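Local atomic coordinates of isomaltodextranase (Arthrobacter globiformis, PDB entry 5AWO), a protein that hydrolyses alpha-1,6-glucosidic linkages in dextran-type polysaccharides, removing isomaltose units one after another from the non-reducing chain ends. Residues 127-132 against 167-172; 160-165 against 217-222. All coordinates share one frame; numbering follows the deposited sequence.

In the fold
Both contacts belong to the TIM barrel domain and are built from loops that follow neighbouring parallel strands of the barrel. Residues 127-132, 160-165 and 167-172 lie between strand 120-124 and helix 179-192. Residues 217-222 lie between strand 197-200 and helix 223-237. The segments therefore alternate along the chain. The centres of the contacts are 11 Å apart. Contact 1 folds the first loop on itself, and contact 2 joins it to the second. A probable hydrogen bond links Phe160 N and Leu169 O (2.7 Å), while Trp171 packs on Phe160, Asn218 and His221. Trp129 and Phe160 bring both contacts close to Asp201, the probable nucleophile after strand 197-200, consistent with a place in the active-site rim.

Contact 1: residues 127-132 against 167-172; sequences PLWVHR and NQLYWL
Strands 129-131 and 169-172 form a two-stranded antiparallel sheet in a loop of the TIM barrel. Val130 and Tyr170 are a hydrogen-bonded pair: Val130 N reaches Tyr170 O at 2.9 Å, and Tyr170 N reaches Val130 O at 2.8 Å. Their side chains share one sheet face. The other face carries Trp129, Trp171, Leu169 and His131.

Both tryptophans hold CG anti to the carbonyl carbon (chi1 -77° and -78°), so they run side by side. They make an offset stack with ring planes 29° apart. Trp129 NE1 lies over the rim of the Trp171 six-membered ring, 3.3 Å from Trp171 CH2. Leu169 CD1 makes a CH-pi contact over a face of Trp129, 3.9 Å from the centroid of its five-membered ring. This aromatic group lies close to the active site: the side chain of Trp129 is about 5 Å from that of Asp201, the probable nucleophile.

Further along, the His131 ring lies with one face under Gln168 O, which is 3.5 Å from ND1 of His131. Both ring nitrogens are engaged elsewhere: ND1 caps Ala133 N at the start of helix 132-135, and NE2 bonds Glu85 O. Arg132 stretches out and pairs through NE with Glu136. Its NH1 meets a lone pair of Asn167 O at 2.9 Å, almost exactly in the guanidinium plane.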
loop_
_atom_site.group_PDB
_atom_site.type_symbol
_atom_site.label_atom_id
_atom_site.label_comp_id
_atom_site.label_asym_id
_atom_site.label_seq_id
_atom_site.Cartn_x
_atom_site.Cartn_y
_atom_site.Cartn_z
ATOM N N PRO A 127 16.486 3.220 10.022
ATOM C CA PRO A 127 17.187 4.268 10.789
ATOM C C PRO A 127 17.327 3.967 12.269
ATOM O O PRO A 127 17.872 4.816 13.007
ATOM C CB PRO A 127 16.341 5.486 10.542
ATOM C CG PRO A 127 14.954 4.930 10.395
ATOM C CD PRO A 127 15.127 3.630 9.666
ATOM N N LEU A 128 16.886 2.787 12.716
ATOM C CA LEU A 128 17.223 2.300 14.042
ATOM C C LEU A 128 18.469 1.426 14.068
ATOM O O LEU A 128 18.844 0.900 15.130
ATOM C CB LEU A 128 16.036 1.602 14.723
ATOM C CG LEU A 128 15.292 2.658 15.577
ATOM C CD1 LEU A 128 14.464 3.583 14.725
ATOM C CD2 LEU A 128 14.407 1.987 16.599
ATOM N N TRP A 129 19.115 1.245 12.923
ATOM C CA TRP A 129 20.407 0.601 12.874
ATOM C C TRP A 129 21.465 1.633 13.218
ATOM O O TRP A 129 21.425 2.768 12.695
ATOM C CB TRP A 129 20.727 -0.031 11.509
ATOM C CG TRP A 129 20.033 -1.341 11.251
ATOM C CD1 TRP A 129 19.708 -2.286 12.159
ATOM C CD2 TRP A 129 19.603 -1.830 9.985
ATOM N NE1 TRP A 129 19.079 -3.357 11.527
ATOM C CE2 TRP A 129 18.998 -3.086 10.195
ATOM C CE3 TRP A 129 19.679 -1.330 8.684
ATOM C CZ2 TRP A 129 18.476 -3.850 9.151
ATOM C CZ3 TRP A 129 19.126 -2.070 7.650
ATOM C CH2 TRP A 129 18.529 -3.323 7.890
ATOM N N VAL A 130 22.416 1.223 14.049
ATOM C CA VAL A 130 23.582 2.037 14.356
ATOM C C VAL A 130 24.813 1.188 14.067
ATOM O O VAL A 130 24.990 0.119 14.691
ATOM C CB VAL A 130 23.557 2.476 15.839
ATOM C CG1 VAL A 130 24.663 3.478 16.095
ATOM C CG2 VAL A 130 22.206 3.060 16.237
ATOM N N HIS A 131 25.662 1.615 13.153
ATOM C CA HIS A 131 26.781 0.758 12.772
ATOM C C HIS A 131 27.823 0.683 13.882
ATOM O O HIS A 131 28.175 1.703 14.472
ATOM C CB HIS A 131 27.456 1.212 11.479
ATOM C CG HIS A 131 28.165 0.102 10.787
ATOM N ND1 HIS A 131 29.343 -0.445 11.254
ATOM C CD2 HIS A 131 27.784 -0.677 9.748
ATOM C CE1 HIS A 131 29.707 -1.443 10.471
ATOM N NE2 HIS A 131 28.762 -1.616 9.559
ATOM N N ARG A 132 28.357 -0.505 14.125
ATOM C CA ARG A 132 29.393 -0.687 15.131
ATOM C C ARG A 132 30.598 0.236 14.875
ATOM O O ARG A 132 31.198 0.740 15.827
ATOM C CB ARG A 132 29.835 -2.148 15.169
ATOM C CG ARG A 132 30.802 -2.504 16.262
ATOM C CD ARG A 132 31.030 -4.002 16.219
ATOM N NE ARG A 132 31.988 -4.458 17.215
ATOM C CZ ARG A 132 32.155 -5.727 17.576
ATOM N NH1 ARG A 132 31.427 -6.688 17.021
ATOM N NH2 ARG A 132 33.065 -6.043 18.501
ATOM N N ASN A 167 26.938 -9.080 14.395
ATOM C CA ASN A 167 27.739 -8.260 15.289
ATOM C C ASN A 167 28.269 -6.985 14.658
ATOM O O ASN A 167 29.275 -6.421 15.120
ATOM C CB ASN A 167 28.871 -9.114 15.871
ATOM C CG ASN A 167 29.952 -9.433 14.862
ATOM O OD1 ASN A 167 29.827 -9.207 13.657
ATOM N ND2 ASN A 167 31.060 -9.970 15.371
ATOM N N GLN A 168 27.567 -6.493 13.631
ATOM C CA GLN A 168 28.004 -5.314 12.900
ATOM C C GLN A 168 27.062 -4.124 13.030
ATOM O O GLN A 168 27.508 -2.976 12.880
ATOM C CB GLN A 168 28.218 -5.641 11.425
ATOM C CG GLN A 168 29.381 -6.628 11.214
ATOM C CD GLN A 168 30.715 -6.065 11.686
ATOM O OE1 GLN A 168 31.411 -6.678 12.504
ATOM N NE2 GLN A 168 31.072 -4.901 11.188
ATOM N N LEU A 169 25.773 -4.373 13.256
ATOM C CA LEU A 169 24.790 -3.321 13.413
ATOM C C LEU A 169 24.150 -3.448 14.775
ATOM O O LEU A 169 23.704 -4.544 15.163
ATOM C CB LEU A 169 23.672 -3.456 12.348
ATOM C CG LEU A 169 24.092 -3.356 10.880
ATOM C CD1 LEU A 169 22.980 -3.773 9.928
ATOM C CD2 LEU A 169 24.555 -1.955 10.561
ATOM N N TYR A 170 24.127 -2.368 15.556
ATOM C CA TYR A 170 23.332 -2.342 16.755
ATOM C C TYR A 170 21.901 -1.976 16.449
ATOM O O TYR A 170 21.645 -1.232 15.491
ATOM C CB TYR A 170 23.854 -1.283 17.741
ATOM C CG TYR A 170 25.153 -1.610 18.414
ATOM C CD1 TYR A 170 26.370 -1.243 17.852
ATOM C CD2 TYR A 170 25.171 -2.278 19.633
ATOM C CE1 TYR A 170 27.574 -1.556 18.483
ATOM C CE2 TYR A 170 26.370 -2.588 20.263
ATOM C CZ TYR A 170 27.559 -2.215 19.682
ATOM O OH TYR A 170 28.760 -2.520 20.306
ATOM N N TRP A 171 20.967 -2.420 17.276
ATOM C CA TRP A 171 19.678 -1.779 17.333
ATOM C C TRP A 171 19.770 -0.591 18.293
ATOM O O TRP A 171 20.294 -0.705 19.399
ATOM C CB TRP A 171 18.594 -2.725 17.837
ATOM C CG TRP A 171 18.077 -3.722 16.837
ATOM C CD1 TRP A 171 18.028 -5.082 16.992
ATOM C CD2 TRP A 171 17.450 -3.443 15.576
ATOM N NE1 TRP A 171 17.458 -5.658 15.904
ATOM C CE2 TRP A 171 17.081 -4.684 15.018
ATOM C CE3 TRP A 171 17.166 -2.277 14.867
ATOM C CZ2 TRP A 171 16.436 -4.792 13.774
ATOM C CZ3 TRP A 171 16.523 -2.379 13.632
ATOM C CH2 TRP A 171 16.176 -3.631 13.088
ATOM N N LEU A 172 19.263 0.546 17.850
ATOM C CA LEU A 172 19.178 1.753 18.664
ATOM C C LEU A 172 18.363 1.535 19.904
ATOM O O LEU A 172 17.350 0.878 19.858
ATOM C CB LEU A 172 18.530 2.856 17.817
ATOM C CG LEU A 172 18.151 4.154 18.547
ATOM C CD1 LEU A 172 19.422 4.857 18.931
ATOM C CD2 LEU A 172 17.276 5.020 17.661
#

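Contact 2: residues 160-165 against 217-222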
loop_
_atom_site.group_PDB
_atom_site.type_symbol
_atom_site.label_atom_id
_atom_site.label_comp_id
_atom_site.label_asym_id
_atom_site.label_seq_id
_atom_site.Cartn_x
_atom_site.Cartn_y
_atom_site.Cartn_z
ATOM N N PHE A 160 21.737 -6.245 16.030
ATOM C CA PHE A 160 20.852 -6.825 15.034
ATOM C C PHE A 160 21.316 -8.244 14.727
ATOM O O PHE A 160 22.495 -8.473 14.440
ATOM C CB PHE A 160 20.909 -5.953 13.773
ATOM C CG PHE A 160 20.306 -6.603 12.558
ATOM C CD1 PHE A 160 18.953 -6.879 12.514
ATOM C CD2 PHE A 160 21.090 -6.932 11.493
ATOM C CE1 PHE A 160 18.394 -7.485 11.391
ATOM C CE2 PHE A 160 20.553 -7.537 10.375
ATOM C CZ PHE A 160 19.201 -7.818 10.332
ATOM N N ALA A 161 20.375 -9.189 14.778
ATOM C CA ALA A 161 20.649 -10.603 14.456
ATOM C C ALA A 161 21.664 -11.255 15.391
ATOM O O ALA A 161 22.310 -12.220 15.008
ATOM C CB ALA A 161 21.069 -10.762 12.995
ATOM N N ARG A 162 21.791 -10.717 16.597
ATOM C CA ARG A 162 22.761 -11.202 17.588
ATOM C C ARG A 162 22.770 -12.720 17.701
ATOM O O ARG A 162 23.831 -13.345 17.755
ATOM C CB ARG A 162 22.395 -10.591 18.931
ATOM C CG ARG A 162 23.195 -11.042 20.142
ATOM C CD ARG A 162 22.570 -10.465 21.398
ATOM N NE ARG A 162 21.281 -11.080 21.713
ATOM C CZ ARG A 162 20.469 -10.713 22.697
ATOM N NH1 ARG A 162 20.779 -9.705 23.495
ATOM N NH2 ARG A 162 19.327 -11.363 22.879
ATOM N N ASP A 163 21.589 -13.319 17.735
ATOM C CA ASP A 163 21.517 -14.734 18.080
ATOM C C ASP A 163 21.833 -15.662 16.928
ATOM O O ASP A 163 21.986 -16.866 17.147
ATOM C CB ASP A 163 20.172 -15.057 18.712
ATOM C CG ASP A 163 19.915 -14.247 19.947
ATOM O OD1 ASP A 163 20.828 -14.116 20.797
ATOM O OD2 ASP A 163 18.811 -13.716 20.101
ATOM N N ILE A 164 21.960 -15.127 15.715
ATOM C CA ILE A 164 22.395 -15.906 14.566
ATOM C C ILE A 164 23.725 -15.391 14.030
ATOM O O ILE A 164 24.073 -15.570 12.859
ATOM C CB ILE A 164 21.292 -15.979 13.479
ATOM C CG1 ILE A 164 20.818 -14.592 13.041
ATOM C CG2 ILE A 164 20.118 -16.794 13.996
ATOM C CD1 ILE A 164 20.023 -14.638 11.750
ATOM N N GLY A 165 24.474 -14.720 14.910
ATOM C CA GLY A 165 25.833 -14.321 14.583
ATOM C C GLY A 165 26.062 -12.857 14.236
ATOM O O GLY A 165 27.199 -12.472 13.979
ATOM N N VAL A 217 16.102 -14.207 17.287
ATOM C CA VAL A 217 17.156 -13.649 16.451
ATOM C C VAL A 217 17.960 -12.537 17.128
ATOM O O VAL A 217 19.130 -12.362 16.827
ATOM C CB VAL A 217 16.602 -13.159 15.105
ATOM C CG1 VAL A 217 16.168 -14.363 14.277
ATOM C CG2 VAL A 217 15.472 -12.169 15.281
ATOM N N ASN A 218 17.308 -11.752 17.987
ATOM C CA ASN A 218 18.012 -10.738 18.785
ATOM C C ASN A 218 17.164 -10.294 19.971
ATOM O O ASN A 218 16.098 -10.864 20.218
ATOM C CB ASN A 218 18.508 -9.576 17.897
ATOM C CG ASN A 218 17.403 -8.818 17.178
ATOM O OD1 ASN A 218 16.434 -8.314 17.792
ATOM N ND2 ASN A 218 17.572 -8.684 15.891
ATOM N N ALA A 219 17.648 -9.313 20.731
ATOM C CA ALA A 219 16.867 -8.775 21.836
ATOM C C ALA A 219 15.562 -8.154 21.360
ATOM O O ALA A 219 15.545 -7.497 20.315
ATOM C CB ALA A 219 17.677 -7.729 22.590
ATOM N N PRO A 220 14.467 -8.320 22.122
ATOM C CA PRO A 220 13.251 -7.580 21.861
ATOM C C PRO A 220 13.391 -6.115 22.301
ATOM O O PRO A 220 14.175 -5.823 23.215
ATOM C CB PRO A 220 12.211 -8.305 22.713
ATOM C CG PRO A 220 13.001 -8.757 23.890
ATOM C CD PRO A 220 14.343 -9.131 23.355
ATOM N N HIS A 221 12.604 -5.229 21.722
ATOM C CA HIS A 221 12.573 -3.824 22.171
ATOM C C HIS A 221 11.230 -3.326 22.631
ATOM O O HIS A 221 11.147 -2.236 23.209
ATOM C CB HIS A 221 13.219 -2.930 21.116
ATOM C CG HIS A 221 14.638 -3.303 20.887
ATOM N ND1 HIS A 221 15.009 -4.318 20.037
ATOM C CD2 HIS A 221 15.773 -2.919 21.523
ATOM C CE1 HIS A 221 16.315 -4.497 20.107
ATOM N NE2 HIS A 221 16.803 -3.660 21.012
ATOM N N GLY A 222 10.180 -4.135 22.417
ATOM C CA GLY A 222 8.868 -3.875 22.991
ATOM C C GLY A 222 7.950 -3.030 22.134
ATOM O O GLY A 222 8.385 -2.285 21.241
#
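The carbonyl of Val217 points into the backbone turn at 161-163, where Asp163 N binds Val217 O at 2.8 Å with a fairly straight N-H...O angle of 161°. The donor sits well above the carbonyl plane, not on a lone pair. Ala161 has left-handed backbone angles and leads into the short 3-10 segment 162-163. A bond from Ile164 N to Ala161 O (3.0 Å) closes the turn. Ala161 CA lies 3.3 Å from Val217 O, a bent CA-H...O contact. Arg162 N comes near the same oxygen, but its angle is too poor for a hydrogen bond.

The CB of Asp163 points toward 217-222, while Arg162 comes close to it through the end of its chain. Arg162 runs extended at first, then bends at chi3 (70°). The bend lays one face of its guanidinium over the backbone of Ala219, with Arg162 NH2 3.4 Å from Ala219 N. Two donors meet there, so this is contact without a bond. The methyl of Ala219 lies near NH1. Arg162 NE forms a salt bridge with Asp163 OD1 at 3.2 Å, reaching the carboxylate from above its plane. This pairing ties the guanidinium to the turn.

The contact joins two neighbouring beta-alpha loops of the TIM barrel, those after strands 120-124 and 197-200. Trp205 of helix 203-208 packs against Ala161, Ile164, Val217 and Asn218. CB of Asn218 rests against the turn, 4.1 Å from Arg162 CB.

The CB of Phe160 points away from 217-222, and CG is anti to the backbone N (chi1 166°). The ring meets Phe202 and Trp129 edge-to-face. The side chain of Phe160 is about 4 Å from a bound acetate ion, probably from the crystallisation liquor. Ala161 CB sits 4.0 Å above the plane of the Phe160 ring, over its centre.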